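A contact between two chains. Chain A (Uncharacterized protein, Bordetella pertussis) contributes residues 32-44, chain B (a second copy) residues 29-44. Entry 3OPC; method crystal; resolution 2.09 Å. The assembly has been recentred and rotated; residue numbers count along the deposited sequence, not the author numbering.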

ATOM      1  N   GLU A  32      -6.870  -7.563  -6.791  1.00 20.75           N
ATOM      2  CA  GLU A  32      -6.076  -6.487  -7.374  1.00 23.07           C
ATOM      3  C   GLU A  32      -5.595  -5.540  -6.265  1.00 22.58           C
ATOM      4  O   GLU A  32      -4.419  -5.211  -6.215  1.00 22.96           O
ATOM      5  N   ALA A  33      -6.495  -5.114  -5.386  1.00 21.71           N
ATOM      6  CA  ALA A  33      -6.101  -4.236  -4.264  1.00 22.18           C
ATOM      7  C   ALA A  33      -5.068  -4.905  -3.333  1.00 22.18           C
ATOM      8  O   ALA A  33      -4.141  -4.253  -2.874  1.00 22.76           O
ATOM      9  N   LEU A  34      -5.237  -6.192  -3.059  1.00 22.42           N
ATOM     10  CA  LEU A  34      -4.327  -6.917  -2.163  1.00 22.26           C
ATOM     11  C   LEU A  34      -2.947  -7.063  -2.752  1.00 22.88           C
ATOM     12  O   LEU A  34      -1.965  -7.122  -2.012  1.00 23.07           O
HETATM   13  N   MSE A  35      -2.877  -7.096  -4.079  1.00 23.56           N
HETATM   14  CA  MSE A  35      -1.618  -7.319  -4.810  1.00 24.16           C
HETATM   15  C   MSE A  35      -0.987  -6.001  -5.289  1.00 24.18           C
HETATM   16  O   MSE A  35       0.080  -6.005  -5.892  1.00 24.92           O
ATOM     17  N   ASP A  36      -1.653  -4.886  -5.013  1.00 24.83           N
ATOM     18  CA  ASP A  36      -1.226  -3.553  -5.463  1.00 26.58           C
ATOM     19  C   ASP A  36      -0.017  -3.116  -4.642  1.00 27.42           C
ATOM     20  O   ASP A  36      -0.142  -2.820  -3.456  1.00 27.28           O
ATOM     21  N   ARG A  37       1.159  -3.097  -5.259  1.00 32.14           N
ATOM     22  CA  ARG A  37       2.389  -2.740  -4.519  1.00 33.10           C
ATOM     23  C   ARG A  37       2.965  -1.383  -4.924  1.00 32.06           C
ATOM     24  O   ARG A  37       4.114  -1.089  -4.617  1.00 32.29           O
ATOM     25  N   ARG A  38       2.182  -0.552  -5.596  1.00 31.99           N
ATOM     26  CA  ARG A  38       2.659   0.764  -6.065  1.00 32.00           C
ATOM     27  C   ARG A  38       3.210   1.619  -4.934  1.00 30.38           C
ATOM     28  O   ARG A  38       4.297   2.176  -5.048  1.00 29.88           O
ATOM     29  N   ALA A  39       2.476   1.686  -3.834  1.00 29.61           N
ATOM     30  CA  ALA A  39       2.884   2.480  -2.682  1.00 28.07           C
ATOM     31  C   ALA A  39       4.165   1.917  -2.081  1.00 28.89           C
ATOM     32  O   ALA A  39       5.041   2.659  -1.638  1.00 26.40           O
ATOM     33  N   HIS A  40       4.260   0.595  -2.075  1.00 29.84           N
ATOM     34  CA  HIS A  40       5.422  -0.070  -1.545  1.00 31.93           C
ATOM     35  C   HIS A  40       6.657   0.191  -2.407  1.00 32.44           C
ATOM     36  O   HIS A  40       7.762   0.450  -1.883  1.00 32.32           O
ATOM     37  N   GLU A  41       6.487   0.104  -3.722  1.00 32.93           N
ATOM     38  CA  GLU A  41       7.613   0.366  -4.630  1.00 33.80           C
ATOM     39  C   GLU A  41       8.044   1.834  -4.577  1.00 31.60           C
ATOM     40  O   GLU A  41       9.215   2.133  -4.527  1.00 30.78           O
ATOM     41  N   SER A  42       7.091   2.751  -4.570  1.00 30.77           N
ATOM     42  CA  SER A  42       7.416   4.155  -4.387  1.00 30.08           C
ATOM     43  C   SER A  42       8.236   4.380  -3.116  1.00 29.18           C
ATOM     44  O   SER A  42       9.242   5.080  -3.144  1.00 28.89           O
ATOM     45  N   LEU A  43       7.817   3.772  -2.016  1.00 28.80           N
ATOM     46  CA  LEU A  43       8.510   3.946  -0.759  1.00 28.76           C
ATOM     47  C   LEU A  43       9.919   3.390  -0.875  1.00 29.85           C
ATOM     48  O   LEU A  43      10.883   4.062  -0.510  1.00 27.63           O
ATOM     49  N   GLN A  44      10.034   2.159  -1.377  1.00 31.26           N
ATOM     50  CA  GLN A  44      11.352   1.565  -1.558  1.00 33.39           C
ATOM     51  C   GLN A  44      12.242   2.449  -2.401  1.00 32.83           C
ATOM     52  O   GLN A  44      13.399   2.647  -2.046  1.00 33.27           O
TER
ATOM     53  N   ALA B  29       8.879  12.504  -1.623  1.00 24.93           N
ATOM     54  CA  ALA B  29       8.463  11.277  -2.279  1.00 25.57           C
ATOM     55  C   ALA B  29       8.131  10.193  -1.238  1.00 24.59           C
ATOM     56  O   ALA B  29       7.155   9.458  -1.391  1.00 23.37           O
ATOM     57  N   GLU B  30       8.943  10.086  -0.190  1.00 23.90           N
ATOM     58  CA  GLU B  30       8.654   9.121   0.872  1.00 23.64           C
ATOM     59  C   GLU B  30       7.300   9.389   1.549  1.00 23.59           C
ATOM     60  O   GLU B  30       6.489   8.454   1.740  1.00 23.31           O
ATOM     61  N   THR B  31       7.046  10.659   1.876  1.00 23.15           N
ATOM     62  CA  THR B  31       5.776  11.056   2.528  1.00 23.64           C
ATOM     63  C   THR B  31       4.602  10.706   1.582  1.00 24.83           C
ATOM     64  O   THR B  31       3.625  10.082   1.988  1.00 22.43           O
ATOM     65  N   GLU B  32       4.756  11.053   0.306  1.00 26.33           N
ATOM     66  CA  GLU B  32       3.733  10.780  -0.688  1.00 29.17           C
ATOM     67  C   GLU B  32       3.400   9.295  -0.761  1.00 29.13           C
ATOM     68  O   GLU B  32       2.219   8.921  -0.768  1.00 29.79           O
ATOM     69  N   ALA B  33       4.431   8.461  -0.762  1.00 27.95           N
ATOM     70  CA  ALA B  33       4.235   7.015  -0.764  1.00 27.83           C
ATOM     71  C   ALA B  33       3.526   6.531   0.506  1.00 28.31           C
ATOM     72  O   ALA B  33       2.641   5.680   0.425  1.00 27.64           O
ATOM     73  N   LEU B  34       3.902   7.085   1.661  1.00 28.76           N
ATOM     74  CA  LEU B  34       3.326   6.672   2.943  1.00 29.37           C
ATOM     75  C   LEU B  34       1.863   7.113   3.067  1.00 30.36           C
ATOM     76  O   LEU B  34       1.109   6.516   3.788  1.00 29.91           O
HETATM   77  N   MSE B  35       1.486   8.162   2.352  1.00 31.62           N
HETATM   78  CA  MSE B  35       0.140   8.686   2.400  1.00 32.82           C
HETATM   79  C   MSE B  35      -0.756   8.097   1.300  1.00 32.56           C
HETATM   80  O   MSE B  35      -1.943   8.372   1.283  1.00 33.79           O
ATOM     81  N   ASP B  36      -0.187   7.295   0.405  1.00 31.28           N
ATOM     82  CA  ASP B  36      -0.912   6.712  -0.722  1.00 31.14           C
ATOM     83  C   ASP B  36      -1.777   5.565  -0.191  1.00 31.25           C
ATOM     84  O   ASP B  36      -1.268   4.474   0.078  1.00 30.34           O
ATOM     85  N   ARG B  37      -3.077   5.833  -0.059  1.00 31.68           N
ATOM     86  CA  ARG B  37      -4.068   4.833   0.364  1.00 32.16           C
ATOM     87  C   ARG B  37      -4.939   4.317  -0.791  1.00 31.10           C
ATOM     88  O   ARG B  37      -6.034   3.807  -0.542  1.00 30.39           O
ATOM     89  N   ARG B  38      -4.497   4.471  -2.038  1.00 31.09           N
ATOM     90  CA  ARG B  38      -5.304   4.031  -3.175  1.00 31.17           C
ATOM     91  C   ARG B  38      -5.650   2.556  -3.072  1.00 29.68           C
ATOM     92  O   ARG B  38      -6.787   2.187  -3.271  1.00 29.94           O
ATOM     93  N   ALA B  39      -4.678   1.719  -2.745  1.00 28.74           N
ATOM     94  CA  ALA B  39      -4.945   0.298  -2.569  1.00 28.29           C
ATOM     95  C   ALA B  39      -5.912   0.056  -1.397  1.00 28.15           C
ATOM     96  O   ALA B  39      -6.784  -0.820  -1.487  1.00 27.05           O
ATOM     97  N   HIS B  40      -5.769   0.825  -0.322  1.00 28.39           N
ATOM     98  CA  HIS B  40      -6.664   0.661   0.835  1.00 29.78           C
ATOM     99  C   HIS B  40      -8.106   0.930   0.408  1.00 29.62           C
ATOM    100  O   HIS B  40      -8.991   0.116   0.701  1.00 29.51           O
ATOM    101  N   GLU B  41      -8.330   2.061  -0.280  1.00 29.19           N
ATOM    102  CA  GLU B  41      -9.662   2.473  -0.724  1.00 29.41           C
ATOM    103  C   GLU B  41     -10.304   1.487  -1.687  1.00 27.84           C
ATOM    104  O   GLU B  41     -11.498   1.227  -1.614  1.00 26.37           O
ATOM    105  N   SER B  42      -9.497   0.979  -2.617  1.00 26.70           N
ATOM    106  CA  SER B  42      -9.938  -0.048  -3.566  1.00 26.78           C
ATOM    107  C   SER B  42     -10.371  -1.339  -2.877  1.00 25.92           C
ATOM    108  O   SER B  42     -11.409  -1.944  -3.239  1.00 25.85           O
ATOM    109  N   LEU B  43      -9.571  -1.750  -1.901  1.00 24.82           N
ATOM    110  CA  LEU B  43      -9.917  -2.881  -1.067  1.00 24.36           C
ATOM    111  C   LEU B  43     -11.258  -2.660  -0.382  1.00 24.63           C
ATOM    112  O   LEU B  43     -12.142  -3.519  -0.463  1.00 22.27           O
ATOM    113  N   GLN B  44     -11.416  -1.516   0.289  1.00 25.57           N
ATOM    114  CA  GLN B  44     -12.674  -1.265   1.003  1.00 27.12           C
ATOM    115  C   GLN B  44     -13.869  -1.344   0.071  1.00 26.13           C
ATOM    116  O   GLN B  44     -14.860  -1.925   0.443  1.00 27.10           O
TER

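The two copies meet through a near-twofold, alanine-centred helix packing with no direct hydrogen bond between the stretches, flanked by leucine contacts on one side and by a stacked pair of arginines. Helix 38-44 of chain A runs nearly antiparallel to helix 29-35 of chain B, at 161°, with their axes approaching to 8.3 Å. This closeness is matched by small side chains: the CA atoms of A:Ala33 and B:Ala39 lie 5.0 Å apart, and those of A:Ala39 and B:Ala33 5.1 Å.

All four alanines point toward the partner. A:Ala33 CB sits against the backbone of the opposing helix, 3.4 Å from B:Leu43 N and 3.6 Å from B:Ala39 O, and is 3.9 Å from B:Ser42 CB. B:Ala33 CB repeats the arrangement, 3.6 Å from A:Leu43 N and 3.7 Å from both A:Ala39 O and A:Ser42 CB. The A:Leu43 N to A:Ala39 O and B:Leu43 N to B:Ala39 O hydrogen bonds are each made within their own helix, so the methyl group packs over an already satisfied backbone.

The leucines extend this apolar patch. A:Leu43 and B:Leu43 both adopt chi1 t, chi2 p, whereas A:Leu34 and B:Leu34 are m, t. A:Leu34 starts away from chain B, but its end returns to place CD2 4.1 Å from B:Leu43 CD2. Similarly, A:Leu43 CD1 lies 4.1 Å from B:Leu34 CD2; it also reaches the aliphatic part of B:Glu30, 3.7 Å from CG, while the B:Glu30 carboxylate is hydrogen-bonded elsewhere in the structure.

Charged groups are organised mainly within each chain. A:Asp36 and B:Asp36, both with chi1 t, point toward the partner; A:Asp36 OD2 lies 3.6 Å from B:Ala39 CB, and B:Asp36 OD2 3.6 Å from A:Ala39 CB. The A:Asp36 carboxylate also grips A:Arg38: A:Asp36 OD1 accepts from A:Arg38 N (3.1 Å) and NE (2.9 Å), and A:Asp36 OD2 forms a salt bridge with A:Arg38 NH2 (2.7 Å). Chain B preserves this pattern, with B:Arg38 NH2 2.8 Å from B:Asp36 OD2. Both arginines begin m, t, m, and their guanidinium groups lie flat on one another, centres 3.8 Å apart and planes at 14°. A:Arg38 NH1 and B:Arg38 NH1 approach to 3.5 Å, a like-charge contact that the salt bridge of each arginine to its own aspartate should help make tolerable.

One water bridges the chains, donating to B:Asp36 OD2 at 2.5 Å and making a weak hydrogen bond with A:Ser42 OG at 3.4 Å.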

ATOM      1  CB  GLU A  32      -6.882  -5.705  -8.422  1.00 24.44           C
ATOM      2  CG  GLU A  32      -6.022  -4.857  -9.375  1.00 29.91           C
ATOM      3  CD  GLU A  32      -5.552  -3.492  -8.818  1.00 35.97           C
ATOM      4  OE1 GLU A  32      -6.273  -2.838  -8.002  1.00 38.77           O
ATOM      5  OE2 GLU A  32      -4.446  -3.074  -9.231  1.00 39.67           O
ATOM      6  CB  ALA A  33      -7.319  -3.775  -3.464  1.00 20.95           C
ATOM      7  CB  LEU A  34      -4.906  -8.282  -1.780  1.00 21.37           C
ATOM      8  CG  LEU A  34      -6.113  -8.167  -0.843  1.00 20.71           C
ATOM      9  CD1 LEU A  34      -6.948  -9.468  -0.719  1.00 15.50           C
ATOM     10  CD2 LEU A  34      -5.581  -7.736   0.511  1.00 19.13           C
HETATM   11  CB  MSE A  35      -1.873  -8.239  -6.013  1.00 24.04           C
HETATM   12  CG  MSE A  35      -2.363  -9.647  -5.664  1.00 26.06           C
HETATM   13 SE   MSE A  35      -1.063 -10.664  -4.641  0.78 33.58          SE
HETATM   14  CE  MSE A  35       0.307 -10.838  -6.035  1.00 29.61           C
ATOM     15  CB  ASP A  36      -2.387  -2.557  -5.296  1.00 26.49           C
ATOM     16  CG  ASP A  36      -2.050  -1.119  -5.770  1.00 30.45           C
ATOM     17  OD1 ASP A  36      -0.859  -0.764  -6.016  1.00 29.39           O
ATOM     18  OD2 ASP A  36      -3.005  -0.308  -5.845  1.00 32.31           O
ATOM     19  CB  ARG A  37       3.480  -3.820  -4.699  1.00 35.22           C
ATOM     20  CG  ARG A  37       3.051  -5.268  -4.549  1.00 39.64           C
ATOM     21  CD  ARG A  37       2.607  -5.625  -3.146  1.00 43.76           C
ATOM     22  NE  ARG A  37       3.676  -5.461  -2.160  1.00 48.06           N
ATOM     23  CZ  ARG A  37       3.484  -5.194  -0.864  1.00 49.87           C
ATOM     24  NH1 ARG A  37       4.533  -5.060  -0.050  1.00 50.78           N
ATOM     25  NH2 ARG A  37       2.258  -5.038  -0.374  1.00 49.64           N
ATOM     26  CB  ARG A  38       1.554   1.530  -6.821  1.00 31.88           C
ATOM     27  CG  ARG A  38       1.201   0.872  -8.150  1.00 35.41           C
ATOM     28  CD  ARG A  38      -0.035   1.480  -8.780  1.00 36.02           C
ATOM     29  NE  ARG A  38      -1.171   1.454  -7.869  1.00 34.62           N
ATOM     30  CZ  ARG A  38      -2.295   2.126  -8.045  1.00 34.93           C
ATOM     31  NH1 ARG A  38      -2.458   2.862  -9.128  1.00 39.67           N
ATOM     32  NH2 ARG A  38      -3.267   2.062  -7.149  1.00 34.47           N
ATOM     33  CB  ALA A  39       1.805   2.470  -1.650  1.00 27.26           C
ATOM     34  CB  HIS A  40       5.181  -1.575  -1.425  1.00 33.26           C
ATOM     35  CG  HIS A  40       6.398  -2.347  -1.007  1.00 37.66           C
ATOM     36  ND1 HIS A  40       6.843  -2.386   0.298  1.00 40.09           N
ATOM     37  CD2 HIS A  40       7.262  -3.112  -1.726  1.00 41.58           C
ATOM     38  CE1 HIS A  40       7.935  -3.133   0.365  1.00 41.92           C
ATOM     39  NE2 HIS A  40       8.213  -3.581  -0.849  1.00 43.06           N
ATOM     40  CB  GLU A  41       7.286  -0.083  -6.050  1.00 35.36           C
ATOM     41  CG  GLU A  41       7.176  -1.612  -6.150  1.00 39.71           C
ATOM     42  CD  GLU A  41       6.736  -2.106  -7.519  1.00 45.84           C
ATOM     43  OE1 GLU A  41       6.153  -1.314  -8.301  1.00 48.96           O
ATOM     44  OE2 GLU A  41       6.963  -3.303  -7.808  1.00 49.78           O
ATOM     45  CB  SER A  42       6.150   4.987  -4.363  1.00 29.30           C
ATOM     46  OG  SER A  42       5.610   4.968  -5.660  1.00 30.71           O
ATOM     47  CB  LEU A  43       7.792   3.240   0.383  1.00 29.33           C
ATOM     48  CG  LEU A  43       8.553   3.273   1.712  1.00 29.07           C
ATOM     49  CD1 LEU A  43       8.675   4.714   2.177  1.00 26.86           C
ATOM     50  CD2 LEU A  43       7.812   2.396   2.698  1.00 30.01           C
ATOM     51  CB  GLN A  44      11.283   0.147  -2.123  1.00 35.53           C
ATOM     52  CG  GLN A  44      11.382  -0.940  -1.030  1.00 40.06           C
ATOM     53  CD  GLN A  44      10.749  -0.517   0.300  1.00 43.45           C
ATOM     54  OE1 GLN A  44      11.455  -0.314   1.295  1.00 48.41           O
ATOM     55  NE2 GLN A  44       9.426  -0.363   0.315  1.00 44.86           N
TER
ATOM     56  CB  ALA B  29       9.537  10.773  -3.280  1.00 24.89           C
ATOM     57  CB  GLU B  30       9.785   9.101   1.892  1.00 23.54           C
ATOM     58  CG  GLU B  30       9.544   8.219   3.077  1.00 24.35           C
ATOM     59  CD  GLU B  30      10.691   8.267   4.100  1.00 27.16           C
ATOM     60  OE1 GLU B  30      11.390   9.324   4.242  1.00 25.06           O
ATOM     61  OE2 GLU B  30      10.879   7.225   4.761  1.00 27.99           O
ATOM     62  CB  THR B  31       5.802  12.560   2.934  1.00 23.20           C
ATOM     63  OG1 THR B  31       6.921  12.785   3.805  1.00 24.47           O
ATOM     64  CG2 THR B  31       4.503  12.994   3.649  1.00 24.92           C
ATOM     65  CB  GLU B  32       4.167  11.289  -2.047  1.00 30.87           C
ATOM     66  CG  GLU B  32       3.912  12.768  -2.207  1.00 35.97           C
ATOM     67  CD  GLU B  32       4.488  13.313  -3.506  1.00 42.93           C
ATOM     68  OE1 GLU B  32       5.224  12.578  -4.203  1.00 47.01           O
ATOM     69  OE2 GLU B  32       4.198  14.484  -3.831  1.00 48.96           O
ATOM     70  CB  ALA B  33       5.538   6.296  -0.949  1.00 27.19           C
ATOM     71  CB  LEU B  34       4.142   7.223   4.130  1.00 29.37           C
ATOM     72  CG  LEU B  34       5.549   6.632   4.289  1.00 29.18           C
ATOM     73  CD1 LEU B  34       6.396   7.406   5.304  1.00 28.58           C
ATOM     74  CD2 LEU B  34       5.452   5.145   4.668  1.00 27.21           C
HETATM   75  CB  MSE B  35       0.196  10.197   2.273  1.00 33.58           C
HETATM   76  CG  MSE B  35       0.875  10.884   3.441  1.00 36.91           C
HETATM   77 SE   MSE B  35      -0.072  10.656   5.136  0.67 42.29          SE
HETATM   78  CE  MSE B  35       0.559   8.911   5.633  1.00 42.06           C
ATOM     79  CB  ASP B  36       0.111   6.222  -1.764  1.00 30.19           C
ATOM     80  CG  ASP B  36      -0.493   5.469  -2.947  1.00 30.25           C
ATOM     81  OD1 ASP B  36      -1.718   5.338  -3.069  1.00 30.29           O
ATOM     82  OD2 ASP B  36       0.308   4.976  -3.794  1.00 31.36           O
ATOM     83  CB  ARG B  37      -5.065   5.425   1.380  1.00 32.86           C
ATOM     84  CG  ARG B  37      -4.544   6.202   2.493  1.00 36.42           C
ATOM     85  CD  ARG B  37      -3.661   5.425   3.440  1.00 39.77           C
ATOM     86  NE  ARG B  37      -3.462   6.233   4.643  1.00 41.04           N
ATOM     87  CZ  ARG B  37      -2.358   6.281   5.384  1.00 42.01           C
ATOM     88  NH1 ARG B  37      -1.275   5.561   5.081  1.00 42.92           N
ATOM     89  NH2 ARG B  37      -2.343   7.064   6.456  1.00 41.72           N
ATOM     90  CB  ARG B  38      -4.608   4.317  -4.506  1.00 31.91           C
ATOM     91  CG  ARG B  38      -4.684   5.807  -4.940  1.00 33.77           C
ATOM     92  CD  ARG B  38      -3.732   6.140  -6.128  1.00 35.65           C
ATOM     93  NE  ARG B  38      -2.376   5.644  -5.905  1.00 34.45           N
ATOM     94  CZ  ARG B  38      -1.403   5.625  -6.819  1.00 35.40           C
ATOM     95  NH1 ARG B  38      -1.597   6.079  -8.051  1.00 36.51           N
ATOM     96  NH2 ARG B  38      -0.220   5.133  -6.500  1.00 35.19           N
ATOM     97  CB  ALA B  39      -3.672  -0.468  -2.358  1.00 27.49           C
ATOM     98  CB  HIS B  40      -6.259   1.543   2.025  1.00 30.66           C
ATOM     99  CG  HIS B  40      -7.367   1.782   3.033  1.00 35.07           C
ATOM    100  ND1 HIS B  40      -8.135   2.935   3.043  1.00 40.37           N
ATOM    101  CD2 HIS B  40      -7.814   1.033   4.075  1.00 38.16           C
ATOM    102  CE1 HIS B  40      -9.016   2.879   4.032  1.00 40.37           C
ATOM    103  NE2 HIS B  40      -8.839   1.737   4.678  1.00 40.22           N
ATOM    104  CB  GLU B  41      -9.597   3.803  -1.459  1.00 30.44           C
ATOM    105  CG  GLU B  41      -9.407   5.021  -0.596  1.00 35.32           C
ATOM    106  CD  GLU B  41      -9.153   6.259  -1.467  1.00 41.33           C
ATOM    107  OE1 GLU B  41      -8.208   6.226  -2.293  1.00 44.44           O
ATOM    108  OE2 GLU B  41      -9.911   7.251  -1.352  1.00 46.24           O
ATOM    109  CB  SER B  42      -8.831  -0.376  -4.564  1.00 26.09           C
ATOM    110  OG  SER B  42      -8.766   0.642  -5.535  1.00 29.19           O
ATOM    111  CB  LEU B  43      -8.846  -3.124  -0.015  1.00 23.84           C
ATOM    112  CG  LEU B  43      -9.063  -4.300   0.952  1.00 24.28           C
ATOM    113  CD1 LEU B  43      -9.446  -5.535   0.210  1.00 22.42           C
ATOM    114  CD2 LEU B  43      -7.809  -4.560   1.804  1.00 21.56           C
ATOM    115  CB  GLN B  44     -12.702   0.061   1.778  1.00 27.71           C
ATOM    116  CG  GLN B  44     -11.758   0.116   2.982  1.00 33.65           C
ATOM    117  CD  GLN B  44     -11.885  -1.079   3.932  1.00 39.58           C
ATOM    118  OE1 GLN B  44     -12.978  -1.604   4.169  1.00 44.80           O
ATOM    119  NE2 GLN B  44     -10.757  -1.510   4.481  1.00 42.24           N
TER
HETATM  120  O   HOH W   1       2.696   5.758  -4.166  1.00 41.19           O